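Local coordinates for protein poly-gamma-glutamate hydrolase (Bacillus phage phiNIT1, PDB 3A9L) that hydrolyses the gamma-glutamyl linkages of bacterial poly-gamma-glutamate as a phage zinc peptidase, at residues M34-P39 with E57-S62; T49-R54 with L193-A198; Y64-L69 with T82-P87; D98-H103 with V162-S167; G116-E121 with T145-D150. All coordinates share one frame; numbering follows the deposited sequence.

Contact 1: residues M34-P39 with E57-S62; sequences MIYFSP and ELTGGS
This contact belongs to a beta-alpha-beta unit made of strand 34-42, helix 48-59 and strand 62-68. It lies where the chain leaves the helix and enters the second strand, which runs parallel to the first. Ile35 and Ser62 form the bridge, and their side chains lie on the same face of the sheet. Two backbone hydrogen bonds flank it. Ser62 N donates to Met34 O at 3.0 Å, in the carbonyl plane. Tyr36 N donates to Ser62 O at 2.9 Å, nearly straight at 170° but from above the carbonyl plane. Gly60, with positive phi, is the first residue beyond the helix. The next residue, Gly61, has no side chain, and its CA lies at the ring edge, 4.2 Å from Tyr36 CD2. Met34 SD lies over one face of the same ring, toward its rim. Tyr36 CG is anti to its carbonyl carbon (chi1 -65°), and its ring meets Thr59 tip to tip. The hydroxyl of Tyr36 is hydrogen-bonded to Glu203, and Ser62 OG to His96. Thr59 OG1 is also hydrogen-bonded to Val55 O. It closes an ST turn by accepting from Gly61 N at 3.0 Å, and it lies 3.3 Å from Tyr36 CE2.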
# COMPACT_ATOMS: atom_id res chain seq x y z
N MET A 34 4.38 13.05 -7.82
CA MET A 34 5.48 12.77 -6.89
C MET A 34 5.30 11.51 -6.04
O MET A 34 4.22 11.26 -5.48
CB MET A 34 5.70 13.99 -5.97
CG MET A 34 6.85 13.88 -4.99
SD MET A 34 8.42 13.43 -5.75
CE MET A 34 9.03 14.99 -6.28
N ILE A 35 6.38 10.72 -5.91
CA ILE A 35 6.33 9.50 -5.13
C ILE A 35 7.60 9.42 -4.25
O ILE A 35 8.70 9.56 -4.75
CB ILE A 35 6.21 8.22 -6.02
CG1 ILE A 35 6.23 6.95 -5.17
CG2 ILE A 35 7.30 8.21 -7.13
CD1 ILE A 35 6.01 5.62 -5.94
N TYR A 36 7.41 9.22 -2.96
CA TYR A 36 8.50 9.10 -2.04
C TYR A 36 8.59 7.67 -1.65
O TYR A 36 7.60 7.05 -1.28
CB TYR A 36 8.24 9.95 -0.81
CG TYR A 36 8.19 11.42 -1.11
CD1 TYR A 36 9.36 12.11 -1.39
CD2 TYR A 36 6.98 12.11 -1.15
CE1 TYR A 36 9.34 13.47 -1.65
CE2 TYR A 36 6.96 13.49 -1.43
CZ TYR A 36 8.15 14.14 -1.67
OH TYR A 36 8.17 15.49 -1.95
N PHE A 37 9.79 7.12 -1.72
CA PHE A 37 9.89 5.66 -1.57
C PHE A 37 11.26 5.18 -1.18
O PHE A 37 12.25 5.89 -1.28
CB PHE A 37 9.40 4.96 -2.85
CG PHE A 37 10.43 4.90 -3.93
CD1 PHE A 37 10.64 6.00 -4.79
CD2 PHE A 37 11.20 3.76 -4.09
CE1 PHE A 37 11.63 5.93 -5.79
CE2 PHE A 37 12.19 3.69 -5.08
CZ PHE A 37 12.41 4.77 -5.92
N SER A 38 11.31 3.94 -0.70
CA SER A 38 12.58 3.29 -0.43
C SER A 38 12.51 1.79 -0.79
O SER A 38 11.53 1.11 -0.49
CB SER A 38 13.02 3.52 1.01
OG SER A 38 14.18 2.74 1.26
N PRO A 39 13.55 1.28 -1.48
CA PRO A 39 13.64 -0.17 -1.70
C PRO A 39 14.27 -0.90 -0.50
O PRO A 39 14.27 -2.14 -0.46
CB PRO A 39 14.54 -0.29 -2.93
CG PRO A 39 15.42 0.93 -2.91
CD PRO A 39 14.57 2.04 -2.25
N GLU A 57 2.94 12.23 4.80
CA GLU A 57 1.90 12.86 5.64
C GLU A 57 1.95 14.39 5.46
O GLU A 57 0.91 15.04 5.37
CB GLU A 57 2.07 12.47 7.10
CG GLU A 57 1.58 11.07 7.44
CD GLU A 57 2.42 10.41 8.54
OE1 GLU A 57 2.98 11.17 9.37
OE2 GLU A 57 2.56 9.15 8.53
N LEU A 58 3.16 14.93 5.32
CA LEU A 58 3.34 16.37 4.98
C LEU A 58 2.99 16.83 3.57
O LEU A 58 2.64 17.99 3.37
CB LEU A 58 4.77 16.82 5.27
CG LEU A 58 5.27 16.84 6.70
CD1 LEU A 58 6.71 17.28 6.68
CD2 LEU A 58 4.41 17.73 7.55
N THR A 59 3.12 15.94 2.58
CA THR A 59 3.01 16.32 1.16
C THR A 59 1.77 15.82 0.44
O THR A 59 1.29 16.46 -0.50
CB THR A 59 4.25 15.83 0.35
OG1 THR A 59 4.39 14.42 0.50
CG2 THR A 59 5.55 16.49 0.86
N GLY A 60 1.27 14.66 0.86
CA GLY A 60 0.26 13.93 0.07
C GLY A 60 0.88 13.24 -1.15
O GLY A 60 0.19 12.90 -2.10
N GLY A 61 2.21 13.08 -1.13
CA GLY A 61 2.92 12.33 -2.16
C GLY A 61 2.50 10.87 -2.08
O GLY A 61 1.98 10.46 -1.05
N SER A 62 2.65 10.12 -3.17
CA SER A 62 2.48 8.67 -3.11
C SER A 62 3.67 8.08 -2.33
O SER A 62 4.71 8.75 -2.14
CB SER A 62 2.42 8.02 -4.50
OG SER A 62 1.41 8.54 -5.35

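Contact 2: residues T49-R54 with L193-A198; sequences TELIYR and LDYAEA
Two flat groups take part, the Tyr195 ring and the Arg54 guanidinium, and each is met obliquely by a leucine methyl. Leu51 CD2 comes to 3.8 Å from Tyr195 CE1, and the two side chains cross at about a right angle. Leu193 CD2 approaches Arg54 NE to 3.8 Å, and these chains cross at a slant. Between the two pairs sits Ala196, whose CB points at the other helix. It is touched by Leu51 CD1 at 3.6 Å and by Arg54 CG, which is 3.4 Å from Ala196 CB. Leu51 and Arg54 are three residues apart, and both have CG anti to the backbone N. They therefore reach out from the same side of their helix, with the small alanine between them. Arg54 bends at chi2 (64°), and this turns its guanidinium toward the end of the contact near Leu193. There a water bridges the helices: it accepts from Arg54 NE at 3.1 Å and donates to Leu193 O at 2.9 Å. No direct hydrogen bond joins the segments, so the contact is apolar packing, with one bridging water at the Arg54 end. The segment axes approach to 9.5 Å and cross at -54°. Arg54 and Ala196 have the closest CA atoms. Helices 48-59 and 190-209 pack together here beside the central sheet. Leu51 and Tyr195 both touch Ile166 of strand 162-167. Tyr195 also touches Leu130 of helix 120-132, and its hydroxyl is hydrogen-bonded to Thr113 of strand 113-116.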
# COMPACT_ATOMS: atom_id res chain seq x y z
N THR A 49 11.62 4.12 6.52
CA THR A 49 10.17 3.97 6.67
C THR A 49 9.53 5.17 7.32
O THR A 49 8.55 5.71 6.81
CB THR A 49 9.81 2.72 7.50
OG1 THR A 49 10.12 1.55 6.76
CG2 THR A 49 8.32 2.68 7.86
N GLU A 50 10.12 5.63 8.44
CA GLU A 50 9.49 6.65 9.31
C GLU A 50 9.61 8.02 8.66
O GLU A 50 8.70 8.85 8.73
CB GLU A 50 10.12 6.65 10.71
CG GLU A 50 9.85 5.35 11.53
CD GLU A 50 10.68 4.13 11.15
OE1 GLU A 50 11.82 4.26 10.66
OE2 GLU A 50 10.19 2.98 11.37
N LEU A 51 10.76 8.25 8.03
CA LEU A 51 10.94 9.51 7.32
C LEU A 51 10.01 9.57 6.13
O LEU A 51 9.48 10.61 5.85
CB LEU A 51 12.40 9.74 6.92
CG LEU A 51 12.67 10.95 6.01
CD1 LEU A 51 12.33 12.29 6.73
CD2 LEU A 51 14.08 10.93 5.48
N ILE A 52 9.83 8.45 5.42
CA ILE A 52 8.93 8.48 4.26
C ILE A 52 7.48 8.73 4.70
O ILE A 52 6.74 9.47 4.04
CB ILE A 52 9.06 7.23 3.41
CG1 ILE A 52 10.29 7.39 2.49
CG2 ILE A 52 7.78 6.98 2.60
CD1 ILE A 52 10.86 6.11 2.03
N TYR A 53 7.09 8.12 5.82
CA TYR A 53 5.74 8.30 6.37
C TYR A 53 5.43 9.77 6.62
O TYR A 53 4.36 10.26 6.23
CB TYR A 53 5.59 7.54 7.68
CG TYR A 53 5.16 6.12 7.51
CD1 TYR A 53 5.70 5.32 6.50
CD2 TYR A 53 4.23 5.57 8.35
CE1 TYR A 53 5.30 4.01 6.35
CE2 TYR A 53 3.83 4.26 8.22
CZ TYR A 53 4.37 3.49 7.21
OH TYR A 53 3.95 2.20 7.09
N ARG A 54 6.36 10.45 7.28
CA ARG A 54 6.26 11.85 7.64
C ARG A 54 6.27 12.74 6.38
O ARG A 54 5.49 13.71 6.28
CB ARG A 54 7.41 12.22 8.60
CG ARG A 54 7.36 13.64 9.24
CD ARG A 54 6.12 13.78 10.16
NE ARG A 54 5.97 15.15 10.63
CZ ARG A 54 4.80 15.68 10.99
NH1 ARG A 54 3.69 14.95 10.94
NH2 ARG A 54 4.76 16.94 11.41
N LEU A 193 11.77 15.84 12.49
CA LEU A 193 10.69 16.73 11.97
C LEU A 193 11.20 17.79 10.98
O LEU A 193 10.62 17.99 9.90
CB LEU A 193 9.93 17.36 13.13
CG LEU A 193 9.32 16.42 14.21
CD1 LEU A 193 8.68 17.18 15.34
CD2 LEU A 193 8.29 15.45 13.61
N ASP A 194 12.26 18.49 11.37
CA ASP A 194 12.93 19.45 10.48
C ASP A 194 13.40 18.83 9.15
O ASP A 194 13.33 19.46 8.07
CB ASP A 194 14.11 20.10 11.22
CG ASP A 194 13.67 20.99 12.39
OD1 ASP A 194 12.51 21.41 12.44
OD2 ASP A 194 14.52 21.31 13.25
N TYR A 195 13.91 17.60 9.21
CA TYR A 195 14.41 16.93 8.02
C TYR A 195 13.21 16.74 7.09
O TYR A 195 13.21 17.22 5.95
CB TYR A 195 15.06 15.58 8.40
CG TYR A 195 16.03 15.01 7.37
CD1 TYR A 195 15.55 14.45 6.18
CD2 TYR A 195 17.39 15.01 7.60
CE1 TYR A 195 16.41 13.92 5.24
CE2 TYR A 195 18.27 14.47 6.66
CZ TYR A 195 17.77 13.93 5.49
OH TYR A 195 18.61 13.38 4.55
N ALA A 196 12.16 16.10 7.60
CA ALA A 196 10.99 15.84 6.79
C ALA A 196 10.34 17.14 6.22
O ALA A 196 9.94 17.16 5.05
CB ALA A 196 10.01 14.97 7.54
N GLU A 197 10.32 18.22 7.01
CA GLU A 197 9.81 19.53 6.56
C GLU A 197 10.68 20.13 5.45
O GLU A 197 10.17 20.70 4.49
CB GLU A 197 9.71 20.50 7.73
CG GLU A 197 9.49 21.99 7.34
CD GLU A 197 8.04 22.30 6.91
OE1 GLU A 197 7.15 21.45 7.10
OE2 GLU A 197 7.80 23.39 6.35
N ALA A 198 11.99 19.99 5.59
CA ALA A 198 12.91 20.40 4.51
C ALA A 198 12.56 19.79 3.16
O ALA A 198 12.60 20.46 2.15
CB ALA A 198 14.34 20.08 4.87
O HOH W 1 7.75 17.56 10.05

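Contact 3: residues Y64-L69 with T82-P87; sequences YLFQGL and THFDEP
Glu86 OE1 is the best-held polar atom here, gripped by two hydrogen bonds. One comes from Tyr64 OH at 2.5 Å, a very short distance. The other comes from the backbone N of Ala89, in the helix that begins after Glu86. The second oxygen, Glu86 OE2, accepts from the backbone N of Met88. Glu86 is thus the N-cap residue of helix 87-94; its carboxylate caps the first backbone N-H groups and ties the helix to strand 62-68. Tyr64 OH uses the anti lone pair of OE1, away from the other oxygen. The phenol ring and the carboxylate are almost coplanar, 8° apart, with OE1 at the ring edge. Glu86 has CG anti to its backbone N and then bends at chi2 (-78°), which carries the acid to the tyrosine tip. Phe84 packs beside this pair. The edge of its ring is turned to the face of Phe66 in an offset edge-to-face stack, with planes at 80° and centroids 5.7 Å apart. Its leading atom, Phe84 CZ, lies 3.8 Å from Phe66 CB and 3.7 Å from Tyr64 OH. Tyr64, Phe66 and Phe84 all have CG anti to the backbone N, so strand and loop extend their rings toward one another. Phe84 also packs on Pro39, and its side chain is about 5 Å from that of the zinc ligand His40. The acid is buried, yet three donors serve its two oxygens. Together with the helix N-terminus they would favour the charged carboxylate, and the very short phenol bond is consistent with a strongly polarised pair.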
# COMPACT_ATOMS: atom_id res chain seq x y z
N TYR A 64 5.87 4.24 -1.49
CA TYR A 64 6.16 2.83 -1.73
C TYR A 64 7.28 2.47 -0.80
O TYR A 64 8.23 3.25 -0.71
CB TYR A 64 6.64 2.59 -3.15
CG TYR A 64 7.18 1.19 -3.36
CD1 TYR A 64 8.53 0.90 -3.07
CD2 TYR A 64 6.37 0.18 -3.83
CE1 TYR A 64 9.02 -0.35 -3.26
CE2 TYR A 64 6.88 -1.08 -4.03
CZ TYR A 64 8.19 -1.34 -3.73
OH TYR A 64 8.70 -2.58 -3.89
N LEU A 65 7.18 1.31 -0.13
CA LEU A 65 8.25 0.81 0.77
C LEU A 65 8.45 -0.68 0.65
O LEU A 65 7.51 -1.45 0.90
CB LEU A 65 7.86 1.07 2.22
CG LEU A 65 7.60 2.45 2.76
CD1 LEU A 65 7.08 2.27 4.15
CD2 LEU A 65 8.91 3.27 2.76
N PHE A 66 9.64 -1.11 0.28
CA PHE A 66 10.00 -2.54 0.36
C PHE A 66 10.73 -2.68 1.66
O PHE A 66 11.82 -2.11 1.82
CB PHE A 66 10.88 -2.98 -0.83
CG PHE A 66 11.19 -4.46 -0.84
CD1 PHE A 66 12.32 -4.95 -0.17
CD2 PHE A 66 10.39 -5.36 -1.55
CE1 PHE A 66 12.62 -6.31 -0.16
CE2 PHE A 66 10.69 -6.72 -1.55
CZ PHE A 66 11.81 -7.20 -0.85
N GLN A 67 10.11 -3.39 2.62
CA GLN A 67 10.55 -3.33 4.03
C GLN A 67 11.12 -4.66 4.51
O GLN A 67 10.46 -5.68 4.34
CB GLN A 67 9.35 -3.00 4.94
CG GLN A 67 8.75 -1.58 4.81
CD GLN A 67 7.95 -1.18 6.05
OE1 GLN A 67 8.36 -0.31 6.80
NE2 GLN A 67 6.85 -1.87 6.30
N GLY A 68 12.32 -4.62 5.11
CA GLY A 68 12.81 -5.74 5.92
C GLY A 68 12.11 -5.84 7.27
O GLY A 68 11.88 -4.81 7.93
N LEU A 69 11.77 -7.05 7.68
CA LEU A 69 11.01 -7.32 8.91
C LEU A 69 11.73 -8.18 9.92
O LEU A 69 11.21 -8.43 11.03
CB LEU A 69 9.69 -8.05 8.58
CG LEU A 69 8.73 -7.43 7.57
CD1 LEU A 69 7.44 -8.24 7.46
CD2 LEU A 69 8.42 -6.03 7.98
N THR A 82 20.26 0.05 -8.52
CA THR A 82 20.42 -0.23 -9.94
C THR A 82 19.86 -1.62 -10.37
O THR A 82 19.75 -1.87 -11.56
CB THR A 82 21.89 -0.21 -10.36
OG1 THR A 82 22.58 -1.19 -9.59
CG2 THR A 82 22.51 1.18 -10.15
N HIS A 83 19.56 -2.50 -9.42
CA HIS A 83 19.15 -3.90 -9.69
C HIS A 83 17.74 -4.17 -9.18
O HIS A 83 17.18 -5.27 -9.32
CB HIS A 83 20.12 -4.89 -9.03
CG HIS A 83 21.50 -4.86 -9.62
ND1 HIS A 83 22.47 -5.78 -9.29
CD2 HIS A 83 22.05 -4.04 -10.54
CE1 HIS A 83 23.56 -5.52 -9.97
NE2 HIS A 83 23.34 -4.48 -10.75
N PHE A 84 17.17 -3.12 -8.60
CA PHE A 84 15.95 -3.28 -7.84
C PHE A 84 14.82 -3.21 -8.81
O PHE A 84 14.60 -2.20 -9.49
CB PHE A 84 15.82 -2.25 -6.73
CG PHE A 84 14.59 -2.44 -5.86
CD1 PHE A 84 13.38 -1.88 -6.23
CD2 PHE A 84 14.66 -3.19 -4.70
CE1 PHE A 84 12.27 -2.04 -5.44
CE2 PHE A 84 13.55 -3.36 -3.91
CZ PHE A 84 12.36 -2.78 -4.27
N ASP A 85 14.11 -4.32 -8.86
CA ASP A 85 13.16 -4.54 -9.93
C ASP A 85 11.80 -5.05 -9.43
O ASP A 85 11.05 -5.62 -10.19
CB ASP A 85 13.78 -5.48 -11.00
CG ASP A 85 13.86 -6.94 -10.56
OD1 ASP A 85 13.97 -7.20 -9.36
OD2 ASP A 85 13.85 -7.83 -11.43
N GLU A 86 11.48 -4.82 -8.16
CA GLU A 86 10.19 -5.28 -7.64
C GLU A 86 9.10 -4.75 -8.59
O GLU A 86 9.02 -3.54 -8.85
CB GLU A 86 10.02 -4.82 -6.20
CG GLU A 86 8.91 -5.50 -5.42
CD GLU A 86 7.57 -4.94 -5.80
OE1 GLU A 86 7.42 -3.71 -5.71
OE2 GLU A 86 6.73 -5.73 -6.29
N PRO A 87 8.27 -5.65 -9.14
CA PRO A 87 7.39 -5.17 -10.20
C PRO A 87 6.40 -4.06 -9.79
O PRO A 87 6.07 -3.20 -10.61
CB PRO A 87 6.64 -6.45 -10.64
CG PRO A 87 6.81 -7.39 -9.54
CD PRO A 87 8.21 -7.11 -9.05

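Contact 4: residues D98-H103 with V162-S167; sequences DAVSFH and VQLEIS. With ZN (zinc ion), chain C.
The zinc ion is bound by His103 ND1 at 2.1 Å and by a water at 2.3 Å; His40 and Glu45 are its other protein ligands. His103 lies on strand 98-105 of the central mixed sheet, paired in parallel with strand 162-167. The zinc-bound water donates to Glu165 OE1 at 2.8 Å. Glu165 bends at chi2 (-97°), which lays its carboxylate beside His103, 17° from the ring plane, with Glu165 CD 3.3 Å from His103 CB. An acid so placed could polarise the water. A second water sits by His103 NE2, the nitrogen that does not bind zinc. It accepts from Ser101 OG and, weakly, from His103 NE2, and donates to Gln163 OE1, which Asn151 also holds. Five backbone hydrogen bonds fix the strands, running from Val162 N to Ala99 O through to Ile166 N to His103 O. Ser101, His103, Gln163 and Glu165 line the zinc face of the sheet. The opposite face carries Val100, Phe102, Val162 and Leu164, under helices 48-59 and 120-132. There Phe102 and Leu164 lie side by side, and Val100 CG1 is 3.5 Å from Leu164 CD1.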
# COMPACT_ATOMS: atom_id res chain seq x y z
N ASP A 98 7.87 12.51 -11.04
CA ASP A 98 9.02 12.73 -10.21
C ASP A 98 9.10 11.64 -9.17
O ASP A 98 8.10 10.99 -8.86
CB ASP A 98 8.94 14.11 -9.55
CG ASP A 98 9.02 15.24 -10.56
OD1 ASP A 98 9.98 15.29 -11.35
OD2 ASP A 98 8.11 16.10 -10.58
N ALA A 99 10.30 11.44 -8.62
CA ALA A 99 10.52 10.46 -7.56
C ALA A 99 11.67 10.89 -6.68
O ALA A 99 12.69 11.39 -7.17
CB ALA A 99 10.81 9.07 -8.16
N VAL A 100 11.46 10.77 -5.38
CA VAL A 100 12.52 10.97 -4.38
C VAL A 100 12.73 9.68 -3.57
O VAL A 100 11.81 9.18 -2.92
CB VAL A 100 12.19 12.15 -3.46
CG1 VAL A 100 13.21 12.28 -2.35
CG2 VAL A 100 12.14 13.45 -4.24
N SER A 101 13.96 9.14 -3.58
CA SER A 101 14.21 7.85 -2.90
C SER A 101 14.97 8.10 -1.60
O SER A 101 15.73 9.03 -1.53
CB SER A 101 15.01 6.92 -3.78
OG SER A 101 16.29 7.46 -4.09
N PHE A 102 14.75 7.28 -0.59
CA PHE A 102 15.42 7.49 0.69
C PHE A 102 16.27 6.27 1.10
O PHE A 102 15.76 5.17 1.23
CB PHE A 102 14.41 7.82 1.79
CG PHE A 102 13.62 9.09 1.53
CD1 PHE A 102 12.51 9.09 0.67
CD2 PHE A 102 13.99 10.27 2.14
CE1 PHE A 102 11.78 10.28 0.43
CE2 PHE A 102 13.26 11.45 1.93
CZ PHE A 102 12.17 11.45 1.06
N HIS A 103 17.55 6.52 1.37
CA HIS A 103 18.54 5.47 1.63
C HIS A 103 19.33 5.67 2.88
O HIS A 103 19.46 6.79 3.39
CB HIS A 103 19.51 5.32 0.46
CG HIS A 103 18.89 4.66 -0.74
ND1 HIS A 103 18.98 3.30 -0.95
CD2 HIS A 103 18.16 5.16 -1.76
CE1 HIS A 103 18.33 3.00 -2.06
NE2 HIS A 103 17.83 4.11 -2.58
N VAL A 162 15.63 11.85 -7.55
CA VAL A 162 16.55 12.44 -6.56
C VAL A 162 16.77 11.41 -5.47
O VAL A 162 15.83 11.01 -4.78
CB VAL A 162 15.99 13.72 -5.88
CG1 VAL A 162 16.82 14.11 -4.66
CG2 VAL A 162 15.88 14.87 -6.86
N GLN A 163 18.01 11.03 -5.28
CA GLN A 163 18.35 10.05 -4.29
C GLN A 163 18.94 10.71 -3.03
O GLN A 163 19.89 11.52 -3.12
CB GLN A 163 19.36 9.05 -4.89
CG GLN A 163 19.75 7.99 -3.88
CD GLN A 163 20.80 7.02 -4.40
OE1 GLN A 163 20.46 5.91 -4.74
NE2 GLN A 163 22.08 7.44 -4.42
N LEU A 164 18.42 10.36 -1.85
CA LEU A 164 19.07 10.78 -0.61
C LEU A 164 19.73 9.60 0.08
O LEU A 164 19.12 8.59 0.30
CB LEU A 164 18.09 11.45 0.38
CG LEU A 164 17.48 12.83 0.03
CD1 LEU A 164 16.49 12.73 -1.12
CD2 LEU A 164 16.78 13.42 1.27
N GLU A 165 20.99 9.74 0.43
CA GLU A 165 21.67 8.65 1.14
C GLU A 165 22.04 9.21 2.50
O GLU A 165 22.91 10.09 2.60
CB GLU A 165 22.87 8.17 0.32
CG GLU A 165 22.53 7.25 -0.90
CD GLU A 165 22.65 5.76 -0.62
OE1 GLU A 165 22.99 5.38 0.50
OE2 GLU A 165 22.38 4.94 -1.52
N ILE A 166 21.36 8.72 3.55
CA ILE A 166 21.44 9.29 4.87
C ILE A 166 22.30 8.42 5.79
O ILE A 166 22.05 7.22 5.93
CB ILE A 166 20.02 9.49 5.46
CG1 ILE A 166 19.05 9.96 4.36
CG2 ILE A 166 20.04 10.50 6.60
CD1 ILE A 166 17.66 10.19 4.89
N SER A 167 23.29 9.03 6.41
CA SER A 167 24.27 8.30 7.23
C SER A 167 23.60 7.71 8.47
O SER A 167 22.59 8.23 8.94
CB SER A 167 25.41 9.22 7.66
OG SER A 167 24.95 10.12 8.66
ZN ZN C . 19.88 1.78 0.17
O HOH W 2 17.75 5.26 -5.19
O HOH W 3 21.80 2.89 0.66

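Contact 5: residues G116-E121 with T145-D150; sequences GGLNTE and TATDPD
Leu118 and Thr147 are the main side chains, and they cross at about a right angle. The touching branch is Leu118 CD2, which lies 3.5 Å from Thr147 CB and 3.4 Å from the backbone Thr147 O. Leu118 CG is anti to its carbonyl carbon (chi1 -71°), and this brings the end of the side chain nearer to the loop than its CB direction suggests. The other methyl, Leu118 CD1, reaches toward Asp148 O. The methyl of the threonine joins in, with Thr147 CG2 4.0 Å from Leu118 CD2.

The rest of the contact is backbone against backbone. Gly117 N donates to Thr145 O at 2.9 Å, a nearly straight bond (173°) that arrives from above the carbonyl plane. Gly117 CA also approaches Ala146 O at 3.1 Å, a CA-H...O contact. Gly116 and Gly117 have no side chains, so the two backbones come close: Gly116 CA is 3.6 Å from Thr145 O. Gly117 has a positive phi of 106°. A water donates to Gly117 O at 2.8 Å and, weakly, to Thr145 O. The Asn154 side chain spans the two segments, hydrogen-bonded to Leu118 N, Ala146 O and Asp148 O.

The contact joins the end of strand 113-116 to the loop that precedes strand 162-167. Gly116 pairs with Gln163 of that strand, and Ala146 packs on the same residue. Two residues beyond Leu118 begins helix 120-132, N-capped by Asn119.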
# COMPACT_ATOMS: atom_id res chain seq x y z
N GLY A 116 21.90 12.84 -4.70
CA GLY A 116 22.18 12.75 -6.12
C GLY A 116 20.93 12.45 -6.89
O GLY A 116 19.82 12.77 -6.45
N GLY A 117 21.09 11.81 -8.04
CA GLY A 117 19.98 11.55 -8.92
C GLY A 117 20.09 12.49 -10.11
O GLY A 117 20.92 13.41 -10.11
N LEU A 118 19.25 12.28 -11.13
CA LEU A 118 19.30 13.12 -12.35
C LEU A 118 18.41 14.35 -12.29
O LEU A 118 18.57 15.27 -13.09
CB LEU A 118 18.98 12.28 -13.62
CG LEU A 118 20.07 11.28 -14.03
CD1 LEU A 118 19.53 10.30 -15.04
CD2 LEU A 118 21.39 11.97 -14.51
N ASN A 119 17.48 14.41 -11.33
CA ASN A 119 16.71 15.65 -11.16
C ASN A 119 17.51 16.73 -10.42
O ASN A 119 17.41 16.85 -9.22
CB ASN A 119 15.37 15.38 -10.47
CG ASN A 119 14.45 16.60 -10.50
OD1 ASN A 119 14.88 17.72 -10.77
ND2 ASN A 119 13.17 16.38 -10.22
N THR A 120 18.30 17.51 -11.17
CA THR A 120 19.34 18.36 -10.59
C THR A 120 18.72 19.47 -9.80
O THR A 120 19.21 19.80 -8.72
CB THR A 120 20.21 19.07 -11.66
OG1 THR A 120 20.55 18.15 -12.70
CG2 THR A 120 21.50 19.59 -11.02
N GLU A 121 17.65 20.03 -10.37
CA GLU A 121 16.92 21.12 -9.76
C GLU A 121 16.31 20.78 -8.41
O GLU A 121 16.53 21.51 -7.47
CB GLU A 121 15.85 21.67 -10.67
CG GLU A 121 15.19 22.90 -10.08
CD GLU A 121 13.96 23.32 -10.83
OE1 GLU A 121 13.77 22.86 -11.99
OE2 GLU A 121 13.18 24.11 -10.24
N THR A 145 26.11 9.00 -6.57
CA THR A 145 25.74 10.12 -7.44
C THR A 145 24.47 9.81 -8.22
O THR A 145 23.76 10.73 -8.64
CB THR A 145 26.85 10.52 -8.45
OG1 THR A 145 27.01 9.48 -9.41
CG2 THR A 145 28.17 10.80 -7.77
N ALA A 146 24.21 8.52 -8.43
CA ALA A 146 23.01 8.06 -9.17
C ALA A 146 22.66 8.86 -10.44
O ALA A 146 21.60 9.46 -10.53
CB ALA A 146 21.81 8.02 -8.22
N THR A 147 23.56 8.91 -11.42
CA THR A 147 23.25 9.62 -12.66
C THR A 147 23.08 8.65 -13.82
O THR A 147 23.09 9.05 -14.96
CB THR A 147 24.31 10.69 -13.03
OG1 THR A 147 25.58 10.05 -13.25
CG2 THR A 147 24.39 11.78 -11.93
N ASP A 148 22.92 7.37 -13.50
CA ASP A 148 22.75 6.30 -14.49
C ASP A 148 21.28 6.07 -14.68
O ASP A 148 20.51 6.53 -13.86
CB ASP A 148 23.39 5.02 -13.95
CG ASP A 148 22.81 4.60 -12.64
OD1 ASP A 148 23.23 5.12 -11.56
OD2 ASP A 148 21.91 3.76 -12.68
N PRO A 149 20.88 5.32 -15.75
CA PRO A 149 19.44 5.14 -16.04
C PRO A 149 18.79 3.91 -15.41
O PRO A 149 17.57 3.72 -15.53
CB PRO A 149 19.43 4.99 -17.55
CG PRO A 149 20.66 4.14 -17.80
CD PRO A 149 21.70 4.83 -16.87
N ASP A 150 19.61 3.07 -14.78
CA ASP A 150 19.14 1.90 -14.03
C ASP A 150 18.63 2.22 -12.64
O ASP A 150 17.64 1.64 -12.21
CB ASP A 150 20.27 0.91 -13.85
CG ASP A 150 20.76 0.34 -15.17
OD1 ASP A 150 19.98 0.28 -16.15
OD2 ASP A 150 21.95 -0.07 -15.21
O HOH W 4 23.31 14.11 -8.79

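Overall arrangement
Contact 4 is the hub, holding the zinc ligand His103 at the centre of the sheet. Contact 1 adjoins it along strand 34-42, with Phe37 O 2.9 Å from Phe102 N. On the other flank, Gly116 O of contact 5 lies 2.8 Å from Gln163 N. Contact 2 packs against the face away from the metal, with Leu51 CD2 3.4 Å from Phe102 CD2; the Leu51 side chain is about 12 Å from the zinc. Contact 3 meets contact 1 where strands 34-42 and 62-68 pair, Ser38 O lying 3.0 Å from Phe66 N, and where Phe84 packs on Pro39; the Phe84 side chain is about 9 Å from the zinc. Contacts 3 and 5 meet at Thr82 with Asp148 and Asp150.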